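Local coordinates for probable leucine/isoleucine/valine-binding protein (Rhodopirellula baltica, PDB 4KV7) that probably binds leucine, isoleucine, valine or a related small ligand, as a periplasmic binding protein of the leucine-binding family, at residues A[66-70]-A[197-201]; A[133-137]-A[271-275]; A[222-226]-A[250-256]. The protein carries 1 engineered substitution. All coordinates share one frame; numbering follows the deposited sequence. Where two conformers were deposited one is given.

From the N terminus, the chain first builds one lobe, and the loop 66-70 after strand 57-65 is met by 197-201 of the other lobe; contact 1 joins them across the cleft. Segment 133-137, where the chain probably passes into the second lobe, is met much later by 271-275, where it probably passes back, so contact 2 opens inside the loop of contact 1 and closes beyond it: the two cross. Contact 3 (222-226 with 250-256) is nested within contact 2, closes a short loop at the strand ends of the second lobe, and follows contact 1 in series. Contact 3 touches both others: Phe250 and Thr225 pack on Tyr68, and Ala253 packs on Gln271.

Contact 1 of 3, residues A[66-70]-A[197-201]; sequences DGYEP and RRNTS. With FMT (formic acid), chain B.
Over one face of the Tyr68 ring, displaced toward its rim, lies the CD methylene of Arg198; its 4.0 Å distance to the ring centroid, 19° off the normal, defines a CH-pi contact. The ring edge meets OD1 of Asn199 near CD2, and in its plane sits O2 of a bound formic acid, probably from the crystallisation liquor. The Arg198 guanidinium stands steeply against this ring, with Pro70 over one face (Pro70 CD to Arg198 NH2, 3.6 Å) and the Glu69 carboxylate at its edge. Its chain runs extended until chi3 (66°), where a bend swings the planar head toward Glu69. There Arg198 NH2 donates to Glu69 OE1 at 2.9 Å, almost straight at 170° and on the syn side, forming a salt bridge. Both loops follow strands, 57-65 and 193-196, that belong to separate sheets, consistent with contact across the cleft between the lobes of a type I periplasmic binding protein fold. An Asx turn at Asp66 and a type I' turn shape one loop, and a type II turn the other. Asn199 ND2 reaches Glu69 OE2 at 2.9 Å from above the carboxylate plane, and gives a weak second bond to Tyr68 O. Each carboxylate oxygen thus has its own donor, which limits rotation of the group. Arg198 NH1 is salt-bridged to Asp166, while the Tyr68 hydroxyl donates to O2 of the formic acid at 2.6 Å.

Contact 2 of 3, residues A[133-137]-A[271-275]; sequences NYRAS and QVVPH
Val272 drives its CG2 methyl against Arg135, and this is the close-packed half of the contact. The methyl lies over one face of the guanidinium, off centre, 3.7 Å from Arg135 NE, and at a similar distance from Arg135 CB. The Arg135 side chain bends at chi2 and chi3 (67°), so that its CB and guanidinium face both touch the same methyl. The charge itself is answered by a salt bridge from NE to Glu305 and a cation-pi contact with Phe116. Beside this packing, the hydroxyl of Tyr134 donates to Val272 O at 2.8 Å, in the carbonyl plane with a C=O...donor angle of 152°. CE2 of the Tyr134 ring comes within 4.0 Å of Val273 CG1. The opposite character appears at Ala136, whose CB stands 4.2 Å from CG1 of Val272, and where a water does the joining: it accepts from Ala136 N and donates to Val272 O at 2.9 Å. Val272 O thus accepts from both the Tyr134 hydroxyl and the water, which also links it to Ala136 N. These segments are probably two of the hinge connections known in type I binding proteins. The third appears to lie alongside, since the backbone of Asn133 and Tyr134 bonds to His354, Ala356 and Ser357. Helix 301-319 packs on Tyr134, Val272 and Val273, helix 138-151 adjoins Arg135 and Val272, and strand 361-365 borders Tyr134 through Trp361.

Contact 3 of 3, residues A[222-226]-A[250-256]; sequences MVGTY and FVGADAL
Tyr226 lays one ring face against the methyl of Ala255 between the loops that follow two adjacent strands in the parallel part of a Rossmann-like sheet. Strands 219-223 and 244-247 are neighbours, joined by a beta-alpha-beta crossover through helix 226-238, and the contact brings the start of that helix to the start of helix 253-260. The CB of Ala255 stands 3.7 Å from the Tyr226 ring centroid, 20° off the normal, which is the geometry of a CH-pi contact. With chi1 at 55°, CG of Tyr226 lies between its backbone N and carbonyl carbon, and this turns the ring edge to Val251 O, which sits in the ring plane 3.4 Å from CD1 of Tyr226. The tyrosine hydroxyl reaches toward the other lobe, where it hydrogen-bonds to the backbone N of Glu32. Without the ring, as with an alanine here, the Ala255 methyl would probably lose its aromatic cover and Glu32 N its hydroxyl partner. Thr225 and Phe250 run side by side, pointing the same way, the methyl CG2 of Thr225 meeting the ring edge at CE1 of Phe250, 3.6 Å away. More loosely, the selenomethionine at Met222 sends CE to 4.3 Å from Leu256 CD2. Gly224 O is approached by two atoms of Val251: the methyl CG2, and CA in a CA-H...O contact of 3.3 Å with 140° at the hydrogen.

Contact 1 of 3, residues A[66-70]-A[197-201]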
ATOM      1  N   ASP A  66      -1.932  -1.888  15.857  1.00 10.29           N
ATOM      2  CA  ASP A  66      -1.390  -3.246  15.969  1.00 10.24           C
ATOM      3  C   ASP A  66       0.118  -3.334  15.772  1.00  9.98           C
ATOM      4  O   ASP A  66       0.674  -4.426  15.804  1.00 11.11           O
ATOM      5  CB  ASP A  66      -2.128  -4.275  15.094  1.00 10.45           C
ATOM      6  CG  ASP A  66      -2.060  -3.975  13.610  1.00 10.61           C
ATOM      7  OD1 ASP A  66      -1.125  -3.284  13.142  1.00 10.50           O
ATOM      8  OD2 ASP A  66      -2.962  -4.474  12.896  1.00 10.53           O
ATOM      9  N   GLY A  67       0.773  -2.193  15.577  1.00 10.04           N
ATOM     10  CA  GLY A  67       2.218  -2.178  15.422  1.00  9.86           C
ATOM     11  C   GLY A  67       2.737  -3.025  14.268  1.00  9.90           C
ATOM     12  O   GLY A  67       3.912  -3.402  14.283  1.00 10.62           O
ATOM     13  N   TYR A  68       1.897  -3.324  13.271  1.00  9.83           N
ATOM     14  CA  TYR A  68       2.276  -4.227  12.177  1.00  9.25           C
ATOM     15  C   TYR A  68       2.635  -5.607  12.735  1.00 10.05           C
ATOM     16  O   TYR A  68       3.574  -6.270  12.281  1.00 10.49           O
ATOM     17  CB  TYR A  68       3.395  -3.607  11.326  1.00 10.21           C
ATOM     18  CG  TYR A  68       3.747  -4.292  10.009  1.00  8.62           C
ATOM     19  CD1 TYR A  68       2.779  -4.848   9.174  1.00  8.89           C
ATOM     20  CD2 TYR A  68       5.071  -4.337   9.591  1.00  8.57           C
ATOM     21  CE1 TYR A  68       3.132  -5.439   7.966  1.00  9.18           C
ATOM     22  CE2 TYR A  68       5.429  -4.908   8.386  1.00  8.86           C
ATOM     23  CZ  TYR A  68       4.459  -5.467   7.579  1.00  8.12           C
ATOM     24  OH  TYR A  68       4.844  -6.042   6.400  1.00  9.07           O
ATOM     25  N   GLU A  69       1.846  -6.052  13.709  1.00  9.96           N
ATOM     26  CA  GLU A  69       1.995  -7.375  14.300  1.00 10.28           C
ATOM     27  C   GLU A  69       0.665  -8.116  14.353  1.00 10.64           C
ATOM     28  O   GLU A  69      -0.269  -7.680  15.036  1.00 10.91           O
ATOM     29  CB  GLU A  69       2.608  -7.271  15.699  1.00 12.19           C
ATOM     30  CG  GLU A  69       4.084  -6.905  15.674  1.00 12.56           C
ATOM     31  CD  GLU A  69       4.954  -7.969  15.013  1.00 14.38           C
ATOM     32  OE1 GLU A  69       4.502  -9.123  14.820  1.00 13.39           O
ATOM     33  OE2 GLU A  69       6.114  -7.654  14.675  1.00 21.99           O
ATOM     34  N   PRO A  70       0.576  -9.256  13.649  1.00 11.31           N
ATOM     35  CA  PRO A  70      -0.680 -10.019  13.613  1.00 12.82           C
ATOM     36  C   PRO A  70      -1.220 -10.416  14.989  1.00 12.58           C
ATOM     37  O   PRO A  70      -2.436 -10.528  15.133  1.00 13.90           O
ATOM     38  CB  PRO A  70      -0.306 -11.261  12.800  1.00 14.05           C
ATOM     39  CG  PRO A  70       0.769 -10.784  11.887  1.00 13.38           C
ATOM     40  CD  PRO A  70       1.569  -9.790  12.697  1.00 11.64           C
ATOM     41  N   ARG A 197      13.966 -10.286   9.337  1.00 10.03           N
ATOM     42  CA  ARG A 197      12.781 -10.528  10.149  1.00 10.50           C
ATOM     43  C   ARG A 197      11.950  -9.255  10.327  1.00  9.28           C
ATOM     44  O   ARG A 197      12.493  -8.182  10.640  1.00 10.20           O
ATOM     45  CB  ARG A 197      13.182 -11.098  11.518  1.00 12.20           C
ATOM     46  CG  ARG A 197      11.990 -11.355  12.432  1.00 15.07           C
ATOM     47  CD  ARG A 197      12.300 -12.309  13.583  1.00 14.19           C
ATOM     48  NE  ARG A 197      13.163 -11.743  14.615  1.00 14.66           N
ATOM     49  CZ  ARG A 197      12.738 -10.981  15.616  1.00 14.64           C
ATOM     50  NH1 ARG A 197      11.460 -10.650  15.700  1.00 16.36           N
ATOM     51  NH2 ARG A 197      13.599 -10.536  16.523  1.00 17.57           N
ATOM     52  N   ARG A 198      10.637  -9.378  10.133  1.00  9.62           N
ATOM     53  CA  ARG A 198       9.704  -8.259  10.272  1.00  9.68           C
ATOM     54  C   ARG A 198       9.912  -7.465  11.556  1.00  9.66           C
ATOM     55  O   ARG A 198      10.054  -8.025  12.643  1.00 10.08           O
ATOM     56  CB  ARG A 198       8.262  -8.759  10.227  1.00  9.99           C
ATOM     57  CG  ARG A 198       7.237  -7.633  10.333  1.00  9.95           C
ATOM     58  CD  ARG A 198       5.792  -8.147  10.268  1.00 11.55           C
ATOM     59  NE  ARG A 198       5.447  -8.966  11.424  1.00 11.82           N
ATOM     60  CZ  ARG A 198       5.329 -10.292  11.429  1.00 11.89           C
ATOM     61  NH1 ARG A 198       5.524 -11.007  10.327  1.00 11.81           N
ATOM     62  NH2 ARG A 198       5.020 -10.911  12.556  1.00 13.01           N
ATOM     63  N   ASN A 199       9.919  -6.146  11.395  1.00 10.27           N
ATOM     64  CA  ASN A 199      10.031  -5.194  12.493  1.00 10.31           C
ATOM     65  C   ASN A 199      11.368  -5.230  13.217  1.00  9.71           C
ATOM     66  O   ASN A 199      11.493  -4.713  14.310  1.00 10.88           O
ATOM     67  CB  ASN A 199       8.828  -5.275  13.441  1.00 12.16           C
ATOM     68  CG  ASN A 199       7.571  -4.694  12.815  1.00 13.23           C
ATOM     69  OD1 ASN A 199       7.648  -3.766  12.008  1.00 13.30           O
ATOM     70  ND2 ASN A 199       6.417  -5.246  13.165  1.00 14.59           N
ATOM     71  N   THR A 200      12.380  -5.801  12.573  1.00 10.21           N
ATOM     72  CA  THR A 200      13.752  -5.702  13.053  1.00 10.94           C
ATOM     73  C   THR A 200      14.574  -4.907  12.055  1.00 10.66           C
ATOM     74  O   THR A 200      14.113  -4.601  10.953  1.00 11.31           O
ATOM     75  CB  THR A 200      14.441  -7.086  13.219  1.00 10.67           C
ATOM     76  OG1 THR A 200      14.818  -7.610  11.939  1.00 10.78           O
ATOM     77  CG2 THR A 200      13.567  -8.080  13.984  1.00 12.18           C
ATOM     78  N   SER A 201      15.806  -4.593  12.438  1.00 12.31           N
ATOM     79  CA  SER A 201      16.778  -3.992  11.528  0.88 13.59           C
ATOM     80  C   SER A 201      17.876  -5.002  11.186  1.00 13.86           C
ATOM     81  O   SER A 201      18.981  -4.622  10.783  1.00 14.08           O
ATOM     82  CB  SER A 201      17.413  -2.767  12.173  0.88 15.17           C
ATOM     83  OG  SER A 201      18.196  -3.191  13.270  0.88 14.08           O
TER
HETATM   84  C   FMT B 501       3.038  -5.932   3.473  1.00  7.70           C
HETATM   85  O1  FMT B 501       2.258  -6.125   2.530  1.00  8.08           O
HETATM   86  O2  FMT B 501       2.967  -6.473   4.584  1.00  8.33           O

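Contact 2 of 3, residues A[133-137]-A[271-275]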
ATOM      1  N   ASN A 133     -10.495  -4.284  -3.013  1.00  9.82           N
ATOM      2  CA  ASN A 133      -9.228  -3.572  -3.090  1.00  9.81           C
ATOM      3  C   ASN A 133      -9.270  -2.397  -4.048  1.00  8.76           C
ATOM      4  O   ASN A 133      -9.946  -2.449  -5.075  1.00 10.65           O
ATOM      5  CB  ASN A 133      -8.133  -4.536  -3.551  1.00  9.80           C
ATOM      6  CG  ASN A 133      -8.052  -5.766  -2.678  1.00  9.42           C
ATOM      7  OD1 ASN A 133      -7.739  -5.671  -1.489  1.00 10.03           O
ATOM      8  ND2 ASN A 133      -8.321  -6.936  -3.261  1.00 10.90           N
ATOM      9  N   TYR A 134      -8.533  -1.341  -3.707  1.00  9.28           N
ATOM     10  CA  TYR A 134      -8.222  -0.270  -4.647  1.00  9.63           C
ATOM     11  C   TYR A 134      -6.968  -0.594  -5.477  1.00  8.79           C
ATOM     12  O   TYR A 134      -6.993  -0.545  -6.705  1.00  9.80           O
ATOM     13  CB  TYR A 134      -8.047   1.102  -3.930  1.00  9.95           C
ATOM     14  CG  TYR A 134      -7.173   2.011  -4.764  1.00  9.69           C
ATOM     15  CD1 TYR A 134      -7.637   2.529  -5.964  1.00  9.89           C
ATOM     16  CD2 TYR A 134      -5.861   2.281  -4.399  1.00  9.89           C
ATOM     17  CE1 TYR A 134      -6.823   3.298  -6.785  1.00 10.78           C
ATOM     18  CE2 TYR A 134      -5.036   3.047  -5.208  1.00  9.80           C
ATOM     19  CZ  TYR A 134      -5.522   3.553  -6.402  1.00  9.82           C
ATOM     20  OH  TYR A 134      -4.722   4.309  -7.239  1.00 10.12           O
ATOM     21  N   ARG A 135      -5.871  -0.895  -4.793  1.00  8.39           N
ATOM     22  CA  ARG A 135      -4.539  -0.823  -5.395  1.00  9.16           C
ATOM     23  C   ARG A 135      -4.141  -2.025  -6.229  1.00  7.81           C
ATOM     24  O   ARG A 135      -4.583  -3.149  -6.005  1.00  8.72           O
ATOM     25  CB  ARG A 135      -3.476  -0.600  -4.316  1.00  8.82           C
ATOM     26  CG  ARG A 135      -3.477  -1.662  -3.215  1.00  8.72           C
ATOM     27  CD  ARG A 135      -2.081  -2.013  -2.706  1.00  8.76           C
ATOM     28  NE  ARG A 135      -1.465  -0.896  -1.995  1.00  7.87           N
ATOM     29  CZ  ARG A 135      -0.186  -0.829  -1.657  1.00  7.96           C
ATOM     30  NH1 ARG A 135       0.272   0.251  -1.043  1.00  8.89           N
ATOM     31  NH2 ARG A 135       0.639  -1.829  -1.938  1.00  9.17           N
ATOM     32  N   ALA A 136      -3.249  -1.764  -7.179  1.00  8.47           N
ATOM     33  CA  ALA A 136      -2.549  -2.804  -7.914  1.00  8.98           C
ATOM     34  C   ALA A 136      -1.810  -3.718  -6.945  1.00  8.30           C
ATOM     35  O   ALA A 136      -1.550  -3.358  -5.789  1.00  9.04           O
ATOM     36  CB  ALA A 136      -1.567  -2.165  -8.889  1.00  9.41           C
ATOM     37  N   SER A 137      -1.458  -4.898  -7.430  1.00  8.51           N
ATOM     38  CA  SER A 137      -0.864  -5.947  -6.616  1.00  9.32           C
ATOM     39  C   SER A 137       0.661  -5.961  -6.658  1.00  8.25           C
ATOM     40  O   SER A 137       1.280  -5.334  -7.524  1.00  9.12           O
ATOM     41  CB  SER A 137      -1.364  -7.297  -7.114  1.00  9.11           C
ATOM     42  OG  SER A 137      -0.744  -7.582  -8.358  1.00  8.75           O
ATOM     43  N   GLN A 271       4.843   2.861  -7.311  1.00  8.74           N
ATOM     44  CA  GLN A 271       3.695   3.305  -6.535  1.00  8.58           C
ATOM     45  C   GLN A 271       2.390   2.800  -7.124  1.00  8.44           C
ATOM     46  O   GLN A 271       2.302   2.503  -8.321  1.00  9.29           O
ATOM     47  CB  GLN A 271       3.667   4.833  -6.455  1.00  8.91           C
ATOM     48  CG  GLN A 271       4.975   5.466  -5.985  1.00  9.84           C
ATOM     49  CD  GLN A 271       5.471   4.886  -4.680  1.00  8.52           C
ATOM     50  OE1 GLN A 271       4.720   4.773  -3.716  1.00  9.18           O
ATOM     51  NE2 GLN A 271       6.739   4.514  -4.638  1.00  9.28           N
ATOM     52  N   VAL A 272       1.369   2.735  -6.276  1.00  8.22           N
ATOM     53  CA  VAL A 272       0.038   2.327  -6.688  1.00  8.50           C
ATOM     54  C   VAL A 272      -0.906   3.522  -6.807  1.00  8.54           C
ATOM     55  O   VAL A 272      -2.117   3.352  -6.981  1.00  9.10           O
ATOM     56  CB  VAL A 272      -0.545   1.262  -5.742  1.00  8.79           C
ATOM     57  CG1 VAL A 272       0.306  -0.002  -5.783  1.00 10.18           C
ATOM     58  CG2 VAL A 272      -0.662   1.807  -4.319  1.00  9.61           C
ATOM     59  N   VAL A 273      -0.329   4.713  -6.732  1.00  8.32           N
ATOM     60  CA  VAL A 273      -1.031   5.985  -6.885  1.00  9.35           C
ATOM     61  C   VAL A 273      -0.156   6.880  -7.759  1.00  9.36           C
ATOM     62  O   VAL A 273       1.058   6.670  -7.835  1.00  9.51           O
ATOM     63  CB  VAL A 273      -1.265   6.685  -5.516  1.00  9.11           C
ATOM     64  CG1 VAL A 273      -2.206   5.855  -4.645  1.00 10.22           C
ATOM     65  CG2 VAL A 273       0.060   6.939  -4.798  1.00  9.89           C
ATOM     66  N   PRO A 274      -0.750   7.878  -8.423  1.00 10.35           N
ATOM     67  CA  PRO A 274       0.052   8.857  -9.164  1.00 10.39           C
ATOM     68  C   PRO A 274       0.846   9.722  -8.187  1.00 10.67           C
ATOM     69  O   PRO A 274       0.720   9.601  -6.968  1.00 10.98           O
ATOM     70  CB  PRO A 274      -1.002   9.674  -9.911  1.00 12.85           C
ATOM     71  CG  PRO A 274      -2.216   9.562  -9.064  1.00 12.63           C
ATOM     72  CD  PRO A 274      -2.190   8.170  -8.510  1.00  9.97           C
ATOM     73  N   HIS A 275       1.705  10.582  -8.716  1.00 12.33           N
ATOM     74  CA  HIS A 275       2.553  11.367  -7.842  1.00 11.58           C
ATOM     75  C   HIS A 275       1.715  12.424  -7.137  1.00 11.00           C
ATOM     76  O   HIS A 275       0.822  13.017  -7.736  1.00 11.91           O
ATOM     77  CB  HIS A 275       3.684  12.028  -8.619  1.00 13.69           C
ATOM     78  CG  HIS A 275       4.828  12.414  -7.747  1.00 11.85           C
ATOM     79  ND1 HIS A 275       4.749  13.443  -6.833  1.00 12.96           N
ATOM     80  CD2 HIS A 275       6.054  11.866  -7.594  1.00 14.08           C
ATOM     81  CE1 HIS A 275       5.892  13.529  -6.173  1.00 14.11           C
ATOM     82  NE2 HIS A 275       6.702  12.585  -6.620  1.00 13.85           N
TER
HETATM   83  O   HOH W   1      -2.902   1.038  -8.502  1.00  9.96           O

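Contact 3 of 3, residues A[222-226]-A[250-256]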
HETATM    1  N   MSE A 222      13.388  -4.722  -3.510  1.00  9.13           N
HETATM    2  CA  MSE A 222      13.189  -4.687  -2.063  1.00  9.42           C
HETATM    3  C   MSE A 222      11.717  -4.812  -1.711  1.00  9.57           C
HETATM    4  O   MSE A 222      10.897  -3.943  -2.051  1.00 10.52           O
HETATM    5  CB  MSE A 222      13.760  -3.397  -1.479  1.00 10.42           C
HETATM    6  CG  MSE A 222      15.229  -3.204  -1.801  1.00 11.87           C
HETATM    7 SE   MSE A 222      16.078  -1.686  -0.935  0.62 12.61          SE
HETATM    8  CE  MSE A 222      14.861  -0.305  -1.549  1.00 19.04           C
ATOM      9  N   VAL A 223      11.392  -5.909  -1.043  1.00  8.09           N
ATOM     10  CA  VAL A 223      10.035  -6.183  -0.596  1.00  8.47           C
ATOM     11  C   VAL A 223      10.081  -6.133   0.930  1.00  8.61           C
ATOM     12  O   VAL A 223      10.131  -7.156   1.614  1.00  8.74           O
ATOM     13  CB  VAL A 223       9.527  -7.554  -1.120  1.00  8.91           C
ATOM     14  CG1 VAL A 223       8.063  -7.723  -0.791  1.00  9.37           C
ATOM     15  CG2 VAL A 223       9.761  -7.696  -2.629  1.00  9.73           C
ATOM     16  N   GLY A 224      10.117  -4.912   1.451  1.00  8.27           N
ATOM     17  CA  GLY A 224      10.334  -4.697   2.862  1.00  8.89           C
ATOM     18  C   GLY A 224       9.696  -3.413   3.323  1.00  8.60           C
ATOM     19  O   GLY A 224       8.796  -2.902   2.664  1.00  8.40           O
ATOM     20  N   THR A 225      10.133  -2.906   4.472  1.00  9.42           N
ATOM     21  CA  THR A 225       9.682  -1.609   4.966  1.00  9.07           C
ATOM     22  C   THR A 225      10.864  -0.647   5.041  1.00  8.48           C
ATOM     23  O   THR A 225      12.029  -1.061   4.969  1.00  9.64           O
ATOM     24  CB  THR A 225       9.031  -1.725   6.342  1.00  9.90           C
ATOM     25  OG1 THR A 225       9.953  -2.348   7.240  1.00 11.09           O
ATOM     26  CG2 THR A 225       7.737  -2.555   6.247  1.00 10.95           C
ATOM     27  N   TYR A 226      10.565   0.636   5.218  1.00  9.13           N
ATOM     28  CA  TYR A 226      11.574   1.677   5.110  1.00  9.43           C
ATOM     29  C   TYR A 226      12.760   1.514   6.048  1.00 10.24           C
ATOM     30  O   TYR A 226      13.891   1.768   5.637  1.00 10.81           O
ATOM     31  CB  TYR A 226      10.967   3.080   5.226  1.00 10.38           C
ATOM     32  CG  TYR A 226      10.146   3.316   6.471  1.00  9.56           C
ATOM     33  CD1 TYR A 226       8.777   3.047   6.480  1.00 10.10           C
ATOM     34  CD2 TYR A 226      10.721   3.840   7.623  1.00  9.76           C
ATOM     35  CE1 TYR A 226       8.009   3.271   7.613  1.00  9.98           C
ATOM     36  CE2 TYR A 226       9.957   4.067   8.757  1.00 11.16           C
ATOM     37  CZ  TYR A 226       8.601   3.785   8.743  1.00 10.07           C
ATOM     38  OH  TYR A 226       7.809   3.986   9.839  1.00 11.50           O
ATOM     39  N   PHE A 250       4.930  -0.616  -0.756  1.00  7.91           N
ATOM     40  CA  PHE A 250       4.759  -0.783   0.677  1.00  7.93           C
ATOM     41  C   PHE A 250       5.978  -0.318   1.468  1.00  8.28           C
ATOM     42  O   PHE A 250       5.849  -0.023   2.649  1.00  8.91           O
ATOM     43  CB  PHE A 250       4.478  -2.266   0.975  1.00  8.16           C
ATOM     44  CG  PHE A 250       4.048  -2.552   2.392  1.00  8.04           C
ATOM     45  CD1 PHE A 250       4.979  -2.815   3.390  1.00  8.28           C
ATOM     46  CD2 PHE A 250       2.697  -2.593   2.718  1.00  8.19           C
ATOM     47  CE1 PHE A 250       4.578  -3.086   4.680  1.00  8.55           C
ATOM     48  CE2 PHE A 250       2.293  -2.847   4.012  1.00  8.19           C
ATOM     49  CZ  PHE A 250       3.240  -3.096   5.003  1.00  9.23           C
ATOM     50  N   VAL A 251       7.156  -0.262   0.844  1.00  8.38           N
ATOM     51  CA  VAL A 251       8.355   0.186   1.550  1.00  8.22           C
ATOM     52  C   VAL A 251       8.133   1.547   2.195  1.00  8.18           C
ATOM     53  O   VAL A 251       8.569   1.780   3.319  1.00  9.38           O
ATOM     54  CB  VAL A 251       9.571   0.237   0.596  1.00  9.12           C
ATOM     55  CG1 VAL A 251      10.784   0.861   1.278  1.00 10.57           C
ATOM     56  CG2 VAL A 251       9.901  -1.157   0.094  1.00  9.66           C
ATOM     57  N   GLY A 252       7.452   2.437   1.481  1.00  8.91           N
ATOM     58  CA  GLY A 252       7.254   3.807   1.925  1.00  9.92           C
ATOM     59  C   GLY A 252       8.362   4.691   1.396  1.00  9.47           C
ATOM     60  O   GLY A 252       9.353   4.947   2.088  1.00 10.48           O
ATOM     61  N   ALA A 253       8.220   5.123   0.145  1.00  9.81           N
ATOM     62  CA  ALA A 253       9.296   5.828  -0.549  1.00 10.40           C
ATOM     63  C   ALA A 253       9.617   7.162   0.098  1.00 10.35           C
ATOM     64  O   ALA A 253      10.761   7.597   0.080  1.00 11.97           O
ATOM     65  CB  ALA A 253       8.945   6.017  -2.020  1.00 10.58           C
ATOM     66  N   ASP A 254       8.611   7.817   0.660  1.00 10.67           N
ATOM     67  CA  ASP A 254       8.859   9.095   1.313  1.00 12.04           C
ATOM     68  C   ASP A 254       9.658   8.911   2.598  1.00 11.76           C
ATOM     69  O   ASP A 254      10.623   9.631   2.847  1.00 13.51           O
ATOM     70  CB  ASP A 254       7.543   9.826   1.541  1.00 12.53           C
ATOM     71  CG  ASP A 254       6.842  10.141   0.237  1.00 12.24           C
ATOM     72  OD1 ASP A 254       7.381  10.971  -0.519  1.00 14.36           O
ATOM     73  OD2 ASP A 254       5.768   9.551  -0.035  1.00 12.90           O
ATOM     74  N   ALA A 255       9.287   7.911   3.385  1.00 11.61           N
ATOM     75  CA  ALA A 255      10.044   7.601   4.595  1.00 11.53           C
ATOM     76  C   ALA A 255      11.453   7.107   4.266  1.00 12.77           C
ATOM     77  O   ALA A 255      12.418   7.414   4.976  1.00 13.86           O
ATOM     78  CB  ALA A 255       9.313   6.582   5.432  1.00 14.34           C
ATOM     79  N   LEU A 256      11.574   6.341   3.193  1.00 12.05           N
ATOM     80  CA  LEU A 256      12.866   5.835   2.765  1.00 12.05           C
ATOM     81  C   LEU A 256      13.800   6.978   2.392  1.00 13.96           C
ATOM     82  O   LEU A 256      14.966   7.011   2.808  1.00 14.16           O
ATOM     83  CB  LEU A 256      12.665   4.911   1.567  1.00 12.73           C
ATOM     84  CG  LEU A 256      13.921   4.258   0.992  1.00 12.86           C
ATOM     85  CD1 LEU A 256      14.465   3.179   1.918  1.00 15.52           C
ATOM     86  CD2 LEU A 256      13.622   3.677  -0.374  1.00 15.75           C
TER